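Local coordinates for protein glycoside hydrolase, family 11\:clostridium cellulosome enzyme, dockerin type i\:polysaccharide (PDB 2C71) that removes acetyl groups from xylan as a metal-dependent family 4 carbohydrate esterase, closely similar in structure to peptidoglycan deacetylases, at residues A8-D13 against F100-N105; T184-F189 against V194-S199; R22-L27 against I51-N56; D85-I90 against T96-F101. One frame throughout, in Å; residues are numbered along the deposited sequence.

Contact 1. Residues A8-D13 against F100-N105; sequences ALTFDD and FFRPPN. With MG (magnesium ion), chain B.
D12 and R102 join two sequence motifs of the NodB homology fold beside the magnesium ion: the TFDD sequence on and just after strand 6-12 and the RPP turn that follows strand 100-101. The link, in the modelled conformer of R102, is a salt bridge, with R102 NH1 donating to D12 OD1 at 2.8 Å. It is a tilted bond, because NH1 meets that oxygen from above the carboxylate plane, 41° out of it. R102 comes in nearly perpendicular to D12. T10, two residues back on the same side of the strand, is held end-on: NH1 and NH2 both reach T10 OG1 at 3.0 Å, almost in the guanidinium plane. The hydroxyl also bonds to I152 O on the adjoining strand, so this buried oxygen serves two protein groups. R102 starts with CG anti to the backbone N and then bends at chi3 (-66°), which swings its head back toward the strand. Near the metal, D13 OD1 is a direct ligand at 2.1 Å, and H64 NE2 supplies the other protein ligand. Four waters fill the remaining positions. Water 1 donates to D12 OD2 at 3.0 Å, which puts D12 in the second shell, while water 3 accepts from N105 N at 2.9 Å. An Asp-Asp pair with one member on the metal and its neighbour paired to an arginine is as expected for the active site of NodB-type deacetylases.

Contact 2. Residues T184-F189 against V194-S199; sequences TLTELF and VPIDPS
T186 OG1, with I196 CD1 lying 3.9 Å away, is gripped by two groups from elsewhere in the fold, the carboxylate of E60 and K99 NZ. The methyl of T186 is touched as well, its CG2 also 3.9 Å from I196 CD1. Further along the helix, V194 N donates to F189 O at 3.0 Å; the bond ties the chain leaving helix 185-192 back to the helix's own carbonyl. At the other end of that helix T184 is the N-cap and forms a capping box with E187: E187 N donates to T184 OG1 while T184 N donates to E187 OE1. The segment after the helix then wraps round F189. V194 CG1 lies against F189 CD2 at 3.6 Å, and V194 O sits at the edge of the ring, near its plane. I196 CG1 approaches obliquely, 3.5 Å from F189 CB; with CG1 anti to the carbonyl carbon (chi1 -57°), its branch lies beside F189 while CD1 runs on to T186. Another aromatic closes in on the same ring: Y204 meets it edge-to-face. I196 is the centre of an inverse gamma turn. Just beyond it D197 OD1 takes S199 N at 2.9 Å, an Asx turn, and S199 OG at 2.7 Å, both from the same face of its carboxylate.

Contact 3. Residues R22-L27 against I51-N56; sequences RVLDKL and IRRMVN
R53 leaves its helix with CG anti to the backbone N (chi1 178°) and stays extended from CG to NE, so its guanidinium spans the groove to D25 and L24 on the other helix. D25, whose CG lies anti to its carbonyl carbon, brings OD1 round to meet it. R53 NH2 donates to D25 OD1 at 2.9 Å in a nearly straight salt-bridging bond, with an N-H...O angle of 175°. The oxygen lies in the guanidinium plane and receives the N-H on its anti side, only a little out of the carboxylate plane. Water 5 closes a ring with the pair, donating to D25 OD1 at 2.7 Å and accepting from R53 NH1 at 3.0 Å. NH2 has a second acidic partner in D28, so two carboxylates on helix 17-30 fix the direction of this arginine.

L24 works from a different side. Its CB sits over the centre of one guanidinium face, 3.6 Å from R53 CZ, while CD1 lies 3.8 Å from R53 CD; the two side chains run past each other in opposite directions. Below the polar layer, L24 CD2 meets M54 CG at 4.3 Å, a looser apolar touch.

The segment axes are 11.4 Å apart and nearly parallel, at 16°. Helices 17-30 and 45-56 are thus neighbours on the outside of the parallel β/α fold, and L24 and M54 both rest on F36 of strand 35-38 beneath them, with helix 164-177 along the other flank of 17-30 and helix 76-94 beyond 45-56.

Contact 4. Residues D85-I90 against T96-F101; sequences DTNAVI and TTPKFF
N87 and I90 on helix 76-94 pack against P98 and T96 in the turn that leads into strand 100-101, a helix-to-strand connection of the β/α fold in which the chain doubles back along the helix it has just left. The apolar part of the contact belongs to I90. Its CD1 touches P98 CG at 3.7 Å, and the same side chain, with CG2 anti to the backbone N, sets that second branch 3.9 Å from T96 O and 4.0 Å from T96 OG1. On its other sides I90 reaches I61 and V38, so it lies between the turn and the parallel strands.

Polar atoms meet here without a direct hydrogen bond between the segments. Water 6 lies between the two backbones and donates to T96 O at 3.0 Å; its other donation, to N87 O, is doubtfully short. N87 OD1 is committed elsewhere, accepting from N63 ND2 on strand 60-63.

The remaining contact is between that amide oxygen and the proline ring. N87 and P98 lie alongside, pointing opposite ways, and N87 OD1 comes tightly against P98 CG at 3.1 Å, with P98 CD at 3.5 Å.

Contact 1 carries D13 of the magnesium site, and its centre lies about 3 Å from that of the chain; contacts 2, 3 and 4 lie farther out, their centres about 14, 16 and 13 Å from its own. Contact 4 shares F100 and F101 with it, so strand 100-101 joins the turn after helix 76-94 to the RPP segment. F100 also reaches contact 2: its CE1 is 3.5 Å from F189 CE1, and its CZ is 3.7 Å from I196 CG2. On strand 6-12, F11 CZ packs on V23 CG1 at 3.7 Å, which joins segment 22-27 of contact 3 to the strand. The side chains of M54 and I90 are each about 14 Å from the magnesium ion.

Contact 1. Residues A8-D13 against F100-N105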
# COMPACT_ATOMS: atom_id res chain seq x y z
N ALA A 8 -7.70 -0.45 6.45
CA ALA A 8 -7.17 -0.24 5.11
C ALA A 8 -6.15 -1.33 4.77
O ALA A 8 -5.07 -1.35 5.32
CB ALA A 8 -6.56 1.11 5.00
N LEU A 9 -6.50 -2.13 3.81
CA LEU A 9 -5.65 -3.17 3.34
C LEU A 9 -4.73 -2.54 2.27
O LEU A 9 -5.25 -1.94 1.30
CB LEU A 9 -6.60 -4.25 2.83
CG LEU A 9 -5.96 -5.51 2.30
CD1 LEU A 9 -5.22 -6.27 3.37
CD2 LEU A 9 -7.05 -6.37 1.62
N THR A 10 -3.39 -2.63 2.42
CA THR A 10 -2.46 -1.97 1.53
C THR A 10 -1.37 -2.97 1.10
O THR A 10 -1.05 -3.91 1.84
CB THR A 10 -1.83 -0.71 2.14
OG1 THR A 10 -0.85 -1.06 3.10
CG2 THR A 10 -2.88 0.23 2.75
N PHE A 11 -0.85 -2.76 -0.12
CA PHE A 11 0.06 -3.73 -0.74
C PHE A 11 1.23 -3.00 -1.36
O PHE A 11 1.06 -2.14 -2.21
CB PHE A 11 -0.66 -4.49 -1.85
CG PHE A 11 -1.80 -5.33 -1.35
CD1 PHE A 11 -1.56 -6.60 -0.83
CD2 PHE A 11 -3.12 -4.87 -1.38
CE1 PHE A 11 -2.60 -7.37 -0.31
CE2 PHE A 11 -4.14 -5.64 -0.87
CZ PHE A 11 -3.87 -6.86 -0.34
N ASP A 12 2.44 -3.38 -0.95
CA ASP A 12 3.66 -2.78 -1.48
C ASP A 12 4.24 -3.58 -2.65
O ASP A 12 3.97 -4.78 -2.79
CB ASP A 12 4.71 -2.63 -0.38
CG ASP A 12 4.41 -1.47 0.55
OD1 ASP A 12 3.49 -0.69 0.26
OD2 ASP A 12 5.10 -1.35 1.59
N ASP A 13 5.17 -2.96 -3.36
CA ASP A 13 6.32 -3.52 -4.11
C ASP A 13 6.02 -3.88 -5.57
O ASP A 13 6.94 -4.28 -6.30
CB ASP A 13 7.01 -4.73 -3.45
CG ASP A 13 7.93 -4.36 -2.28
OD1 ASP A 13 7.94 -3.20 -1.80
OD2 ASP A 13 8.66 -5.29 -1.83
N PHE A 100 -0.43 9.63 -0.99
CA PHE A 100 0.24 8.88 0.08
C PHE A 100 1.57 8.31 -0.40
O PHE A 100 1.69 7.93 -1.57
CB PHE A 100 -0.66 7.75 0.56
CG PHE A 100 -1.95 8.23 1.19
CD1 PHE A 100 -1.96 8.63 2.50
CD2 PHE A 100 -3.12 8.30 0.48
CE1 PHE A 100 -3.14 9.11 3.08
CE2 PHE A 100 -4.29 8.76 1.05
CZ PHE A 100 -4.31 9.17 2.34
N PHE A 101 2.50 8.27 0.53
CA PHE A 101 3.86 7.73 0.33
C PHE A 101 4.15 6.71 1.41
O PHE A 101 3.90 6.98 2.59
CB PHE A 101 4.87 8.89 0.45
CG PHE A 101 6.33 8.48 0.45
CD1 PHE A 101 6.88 7.79 -0.62
CD2 PHE A 101 7.14 8.82 1.51
CE1 PHE A 101 8.26 7.46 -0.61
CE2 PHE A 101 8.50 8.49 1.49
CZ PHE A 101 9.04 7.84 0.43
N ARG A 102 4.72 5.57 1.04
CA ARG A 102 5.23 4.61 1.99
C ARG A 102 6.72 4.54 1.83
O ARG A 102 7.22 4.11 0.77
CB ARG A 102 4.69 3.21 1.80
CG ARG A 102 5.31 2.26 2.82
CD ARG A 102 4.51 1.06 3.07
NE ARG A 102 3.24 1.33 3.71
CZ ARG A 102 2.08 0.73 3.46
NH1 ARG A 102 1.96 -0.18 2.50
NH2 ARG A 102 0.99 1.08 4.13
N PRO A 103 7.50 4.98 2.83
CA PRO A 103 8.96 4.97 2.69
C PRO A 103 9.46 3.55 2.48
O PRO A 103 9.06 2.62 3.20
CB PRO A 103 9.48 5.56 4.02
CG PRO A 103 8.36 6.21 4.61
CD PRO A 103 7.07 5.58 4.09
N PRO A 104 10.40 3.38 1.55
CA PRO A 104 11.11 2.08 1.44
C PRO A 104 11.67 1.69 2.79
O PRO A 104 12.33 2.49 3.48
CB PRO A 104 12.20 2.36 0.41
CG PRO A 104 11.55 3.40 -0.48
CD PRO A 104 10.83 4.31 0.50
N ASN A 105 11.44 0.44 3.18
CA ASN A 105 11.90 -0.12 4.44
C ASN A 105 11.33 0.59 5.67
O ASN A 105 11.81 0.34 6.78
CB ASN A 105 13.43 -0.12 4.56
CG ASN A 105 14.12 -0.84 3.43
OD1 ASN A 105 15.26 -0.53 3.08
ND2 ASN A 105 13.47 -1.79 2.83
MG MG B . 8.90 -2.33 -0.13
O HOH W 1 7.52 -3.00 1.22
O HOH W 2 9.96 -4.10 0.15
O HOH W 3 9.77 -1.48 1.69
O HOH W 4 10.54 -1.63 -1.13

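Contact 2. Residues T184-F189 against V194-S199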
# COMPACT_ATOMS: atom_id res chain seq x y z
N THR A 184 -10.14 2.27 1.14
CA THR A 184 -8.87 2.81 0.65
C THR A 184 -8.28 3.76 1.69
O THR A 184 -8.98 4.17 2.62
CB THR A 184 -9.04 3.56 -0.68
OG1 THR A 184 -9.79 4.73 -0.43
CG2 THR A 184 -9.66 2.69 -1.79
N LEU A 185 -7.02 4.17 1.52
CA LEU A 185 -6.44 5.16 2.45
C LEU A 185 -7.21 6.46 2.41
O LEU A 185 -7.50 7.04 3.46
CB LEU A 185 -4.95 5.39 2.15
CG LEU A 185 -4.03 4.22 2.51
CD1 LEU A 185 -2.58 4.54 2.06
CD2 LEU A 185 -4.05 3.94 3.98
N THR A 186 -7.55 6.94 1.23
CA THR A 186 -8.29 8.20 1.14
C THR A 186 -9.61 8.06 1.87
O THR A 186 -10.03 8.99 2.60
CB THR A 186 -8.48 8.67 -0.33
OG1 THR A 186 -7.23 9.19 -0.82
CG2 THR A 186 -9.54 9.73 -0.51
N GLU A 187 -10.31 6.95 1.67
CA GLU A 187 -11.57 6.74 2.32
C GLU A 187 -11.42 6.66 3.83
O GLU A 187 -12.26 7.17 4.59
CB GLU A 187 -12.22 5.49 1.78
CG GLU A 187 -12.79 5.58 0.38
CD GLU A 187 -13.08 4.23 -0.30
OE1 GLU A 187 -12.82 3.10 0.27
OE2 GLU A 187 -13.58 4.28 -1.50
N LEU A 188 -10.37 5.99 4.31
CA LEU A 188 -10.14 5.87 5.75
C LEU A 188 -10.03 7.26 6.39
O LEU A 188 -10.68 7.55 7.40
CB LEU A 188 -8.87 5.06 6.00
CG LEU A 188 -8.50 4.88 7.46
CD1 LEU A 188 -9.64 4.20 8.24
CD2 LEU A 188 -7.18 4.07 7.62
N PHE A 189 -9.20 8.12 5.83
CA PHE A 189 -9.07 9.48 6.33
C PHE A 189 -10.42 10.20 6.28
O PHE A 189 -10.86 10.82 7.25
CB PHE A 189 -8.04 10.27 5.55
CG PHE A 189 -6.60 10.03 6.03
CD1 PHE A 189 -5.96 8.82 5.80
CD2 PHE A 189 -5.92 11.02 6.69
CE1 PHE A 189 -4.61 8.66 6.24
CE2 PHE A 189 -4.62 10.87 7.10
CZ PHE A 189 -4.00 9.69 6.90
N VAL A 194 -10.41 13.04 9.17
CA VAL A 194 -9.01 13.49 9.33
C VAL A 194 -8.57 14.05 7.98
O VAL A 194 -8.57 13.33 6.97
CB VAL A 194 -8.09 12.34 9.71
CG1 VAL A 194 -6.64 12.80 9.79
CG2 VAL A 194 -8.58 11.74 11.03
N PRO A 195 -8.23 15.34 7.89
CA PRO A 195 -7.77 15.89 6.61
C PRO A 195 -6.55 15.13 6.10
O PRO A 195 -5.68 14.73 6.89
CB PRO A 195 -7.38 17.34 6.97
CG PRO A 195 -8.27 17.64 8.15
CD PRO A 195 -8.31 16.37 8.94
N ILE A 196 -6.48 14.95 4.80
CA ILE A 196 -5.33 14.31 4.15
C ILE A 196 -4.34 15.45 3.88
O ILE A 196 -4.41 16.14 2.86
CB ILE A 196 -5.74 13.57 2.87
CG1 ILE A 196 -6.81 12.53 3.19
CG2 ILE A 196 -4.51 12.90 2.25
CD1 ILE A 196 -7.47 11.95 1.98
N ASP A 197 -3.47 15.68 4.85
CA ASP A 197 -2.68 16.89 4.93
C ASP A 197 -1.18 16.55 4.96
O ASP A 197 -0.65 16.15 6.00
CB ASP A 197 -3.05 17.67 6.19
CG ASP A 197 -2.29 18.98 6.33
OD1 ASP A 197 -1.43 19.31 5.46
OD2 ASP A 197 -2.59 19.72 7.32
N PRO A 198 -0.48 16.73 3.83
CA PRO A 198 0.91 16.38 3.74
C PRO A 198 1.84 17.29 4.53
O PRO A 198 3.02 17.02 4.59
CB PRO A 198 1.14 16.37 2.19
CG PRO A 198 0.20 17.40 1.76
CD PRO A 198 -1.00 17.18 2.53
N SER A 199 1.29 18.34 5.13
CA SER A 199 2.05 19.19 6.05
C SER A 199 2.24 18.50 7.40
O SER A 199 3.02 18.96 8.23
CB SER A 199 1.36 20.54 6.23
OG SER A 199 0.31 20.45 7.18

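Contact 3. Residues R22-L27 against I51-N56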
# COMPACT_ATOMS: atom_id res chain seq x y z
N ARG A 22 -3.00 -11.83 -8.90
CA ARG A 22 -3.50 -12.76 -7.89
C ARG A 22 -4.21 -12.04 -6.76
O ARG A 22 -5.25 -12.50 -6.26
CB ARG A 22 -2.38 -13.63 -7.34
CG ARG A 22 -1.70 -14.51 -8.32
CD ARG A 22 -0.55 -15.24 -7.64
NE ARG A 22 0.16 -15.98 -8.64
CZ ARG A 22 1.36 -16.45 -8.46
NH1 ARG A 22 2.04 -16.20 -7.33
NH2 ARG A 22 1.91 -17.17 -9.43
N VAL A 23 -3.63 -10.92 -6.30
CA VAL A 23 -4.26 -10.12 -5.25
C VAL A 23 -5.54 -9.50 -5.79
O VAL A 23 -6.58 -9.56 -5.12
CB VAL A 23 -3.31 -9.06 -4.72
CG1 VAL A 23 -4.01 -8.06 -3.81
CG2 VAL A 23 -2.15 -9.73 -3.93
N LEU A 24 -5.50 -8.87 -6.97
CA LEU A 24 -6.70 -8.22 -7.52
C LEU A 24 -7.84 -9.23 -7.68
O LEU A 24 -9.00 -8.86 -7.48
CB LEU A 24 -6.38 -7.51 -8.83
CG LEU A 24 -5.50 -6.26 -8.68
CD1 LEU A 24 -4.95 -5.82 -10.04
CD2 LEU A 24 -6.28 -5.10 -8.05
N ASP A 25 -7.52 -10.45 -8.07
CA ASP A 25 -8.57 -11.48 -8.21
C ASP A 25 -9.25 -11.75 -6.88
O ASP A 25 -10.46 -11.96 -6.85
CB ASP A 25 -8.02 -12.74 -8.81
CG ASP A 25 -7.65 -12.63 -10.29
OD1 ASP A 25 -8.02 -11.70 -10.98
OD2 ASP A 25 -7.01 -13.62 -10.79
N LYS A 26 -8.49 -11.84 -5.77
CA LYS A 26 -9.09 -12.03 -4.44
C LYS A 26 -9.97 -10.84 -4.08
O LYS A 26 -11.06 -10.99 -3.53
CB LYS A 26 -8.03 -12.20 -3.36
CG LYS A 26 -7.16 -13.43 -3.47
CD LYS A 26 -7.92 -14.74 -3.36
CE LYS A 26 -6.98 -15.90 -3.52
NZ LYS A 26 -7.63 -17.18 -3.51
N LEU A 27 -9.48 -9.63 -4.34
CA LEU A 27 -10.26 -8.43 -4.00
C LEU A 27 -11.54 -8.37 -4.81
O LEU A 27 -12.60 -7.95 -4.29
CB LEU A 27 -9.42 -7.18 -4.17
CG LEU A 27 -8.13 -7.16 -3.33
CD1 LEU A 27 -7.31 -5.90 -3.72
CD2 LEU A 27 -8.40 -7.21 -1.86
N ILE A 51 -2.20 -1.53 -13.72
CA ILE A 51 -2.29 -0.25 -12.96
C ILE A 51 -3.68 0.35 -13.17
O ILE A 51 -4.33 0.78 -12.21
CB ILE A 51 -1.14 0.68 -13.42
CG1 ILE A 51 0.18 0.23 -12.80
CG2 ILE A 51 -1.42 2.14 -13.17
CD1 ILE A 51 0.35 0.57 -11.32
N ARG A 52 -4.15 0.38 -14.42
CA ARG A 52 -5.46 0.95 -14.70
C ARG A 52 -6.56 0.09 -14.09
O ARG A 52 -7.58 0.63 -13.61
CB ARG A 52 -5.60 1.20 -16.22
CG ARG A 52 -6.80 2.03 -16.66
CD ARG A 52 -6.90 3.41 -16.06
NE ARG A 52 -6.09 4.46 -16.70
CZ ARG A 52 -6.56 5.65 -17.10
NH1 ARG A 52 -7.85 6.00 -17.01
NH2 ARG A 52 -5.73 6.57 -17.55
N ARG A 53 -6.39 -1.24 -14.11
CA ARG A 53 -7.34 -2.12 -13.46
C ARG A 53 -7.54 -1.74 -12.01
O ARG A 53 -8.66 -1.83 -11.47
CB ARG A 53 -6.85 -3.58 -13.56
CG ARG A 53 -7.75 -4.59 -12.88
CD ARG A 53 -7.28 -6.01 -13.08
NE ARG A 53 -8.06 -6.91 -12.23
CZ ARG A 53 -7.79 -8.20 -12.04
NH1 ARG A 53 -6.69 -8.75 -12.51
NH2 ARG A 53 -8.60 -8.92 -11.26
N MET A 54 -6.46 -1.33 -11.31
CA MET A 54 -6.60 -0.91 -9.92
C MET A 54 -7.62 0.20 -9.81
O MET A 54 -8.59 0.12 -9.03
CB MET A 54 -5.25 -0.43 -9.38
CG MET A 54 -4.22 -1.55 -9.27
SD MET A 54 -2.61 -0.85 -8.88
CE MET A 54 -1.66 -2.39 -8.88
N VAL A 55 -7.40 1.27 -10.58
CA VAL A 55 -8.28 2.44 -10.60
C VAL A 55 -9.71 2.03 -10.96
O VAL A 55 -10.69 2.41 -10.29
CB VAL A 55 -7.77 3.54 -11.58
CG1 VAL A 55 -8.70 4.74 -11.56
CG2 VAL A 55 -6.37 3.99 -11.24
N ASN A 56 -9.81 1.23 -12.00
CA ASN A 56 -11.12 0.85 -12.54
C ASN A 56 -11.99 0.12 -11.50
O ASN A 56 -13.19 0.20 -11.56
CB ASN A 56 -10.97 -0.07 -13.75
CG ASN A 56 -10.34 0.62 -14.96
OD1 ASN A 56 -10.27 1.86 -15.04
ND2 ASN A 56 -9.91 -0.20 -15.94
O HOH W 5 -6.60 -11.67 -13.24

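Contact 4. Residues D85-I90 against T96-F101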
# COMPACT_ATOMS: atom_id res chain seq x y z
N ASP A 85 9.38 11.07 -10.43
CA ASP A 85 9.39 10.16 -11.57
C ASP A 85 8.31 9.07 -11.38
O ASP A 85 7.67 8.66 -12.33
CB ASP A 85 10.77 9.55 -11.77
CG ASP A 85 11.81 10.49 -12.32
OD1 ASP A 85 11.46 11.66 -12.62
OD2 ASP A 85 12.98 10.07 -12.45
N THR A 86 8.13 8.64 -10.13
CA THR A 86 7.08 7.65 -9.80
C THR A 86 5.68 8.23 -10.03
O THR A 86 4.82 7.61 -10.64
CB THR A 86 7.31 7.11 -8.40
OG1 THR A 86 8.61 6.48 -8.33
CG2 THR A 86 6.27 6.07 -8.02
N ASN A 87 5.47 9.45 -9.52
CA ASN A 87 4.18 10.09 -9.75
C ASN A 87 3.88 10.21 -11.25
O ASN A 87 2.74 10.06 -11.68
CB ASN A 87 4.12 11.45 -9.11
CG ASN A 87 4.01 11.44 -7.60
OD1 ASN A 87 3.65 10.45 -6.97
ND2 ASN A 87 4.36 12.60 -7.00
N ALA A 88 4.91 10.55 -12.04
CA ALA A 88 4.67 10.78 -13.45
C ALA A 88 4.20 9.54 -14.18
O ALA A 88 3.30 9.59 -15.03
CB ALA A 88 5.90 11.36 -14.13
N VAL A 89 4.81 8.38 -13.89
CA VAL A 89 4.37 7.15 -14.56
C VAL A 89 3.02 6.72 -14.07
O VAL A 89 2.21 6.20 -14.86
CB VAL A 89 5.43 6.04 -14.51
CG1 VAL A 89 6.65 6.35 -15.34
CG2 VAL A 89 5.82 5.65 -13.09
N ILE A 90 2.73 6.92 -12.78
CA ILE A 90 1.39 6.61 -12.29
C ILE A 90 0.34 7.48 -13.00
O ILE A 90 -0.69 6.99 -13.47
CB ILE A 90 1.29 6.78 -10.77
CG1 ILE A 90 2.19 5.77 -10.06
CG2 ILE A 90 -0.18 6.68 -10.31
CD1 ILE A 90 2.45 6.09 -8.62
N THR A 96 -4.29 9.23 -12.30
CA THR A 96 -4.36 9.80 -10.96
C THR A 96 -3.00 10.28 -10.49
O THR A 96 -1.97 10.02 -11.12
CB THR A 96 -4.91 8.80 -9.94
OG1 THR A 96 -4.05 7.66 -9.88
CG2 THR A 96 -6.31 8.35 -10.33
N THR A 97 -2.98 10.98 -9.35
CA THR A 97 -1.72 11.41 -8.75
C THR A 97 -1.73 11.23 -7.24
O THR A 97 -2.68 11.60 -6.56
CB THR A 97 -1.43 12.89 -9.07
OG1 THR A 97 -0.25 13.31 -8.38
CG2 THR A 97 -2.60 13.77 -8.65
N PRO A 98 -0.66 10.64 -6.71
CA PRO A 98 -0.72 9.94 -5.42
C PRO A 98 -0.94 10.93 -4.27
O PRO A 98 -0.49 12.07 -4.39
CB PRO A 98 0.64 9.27 -5.33
CG PRO A 98 0.95 8.92 -6.76
CD PRO A 98 0.27 9.96 -7.64
N LYS A 99 -1.61 10.51 -3.19
CA LYS A 99 -1.77 11.36 -2.01
C LYS A 99 -0.97 10.83 -0.82
O LYS A 99 -0.85 11.48 0.22
CB LYS A 99 -3.25 11.47 -1.63
CG LYS A 99 -4.07 12.32 -2.59
CD LYS A 99 -5.35 12.81 -1.93
CE LYS A 99 -6.58 12.38 -2.71
NZ LYS A 99 -7.70 11.99 -1.81
N PHE A 100 -0.43 9.63 -0.99
CA PHE A 100 0.24 8.88 0.08
C PHE A 100 1.57 8.31 -0.40
O PHE A 100 1.69 7.93 -1.57
CB PHE A 100 -0.66 7.75 0.56
CG PHE A 100 -1.95 8.23 1.19
CD1 PHE A 100 -1.96 8.63 2.50
CD2 PHE A 100 -3.12 8.30 0.48
CE1 PHE A 100 -3.14 9.11 3.08
CE2 PHE A 100 -4.29 8.76 1.05
CZ PHE A 100 -4.31 9.17 2.34
N PHE A 101 2.50 8.27 0.53
CA PHE A 101 3.86 7.73 0.33
C PHE A 101 4.15 6.71 1.41
O PHE A 101 3.90 6.98 2.59
CB PHE A 101 4.87 8.89 0.45
CG PHE A 101 6.33 8.48 0.45
CD1 PHE A 101 6.88 7.79 -0.62
CD2 PHE A 101 7.14 8.82 1.51
CE1 PHE A 101 8.26 7.46 -0.61
CE2 PHE A 101 8.50 8.49 1.49
CZ PHE A 101 9.04 7.84 0.43
O HOH W 6 0.72 11.14 -10.56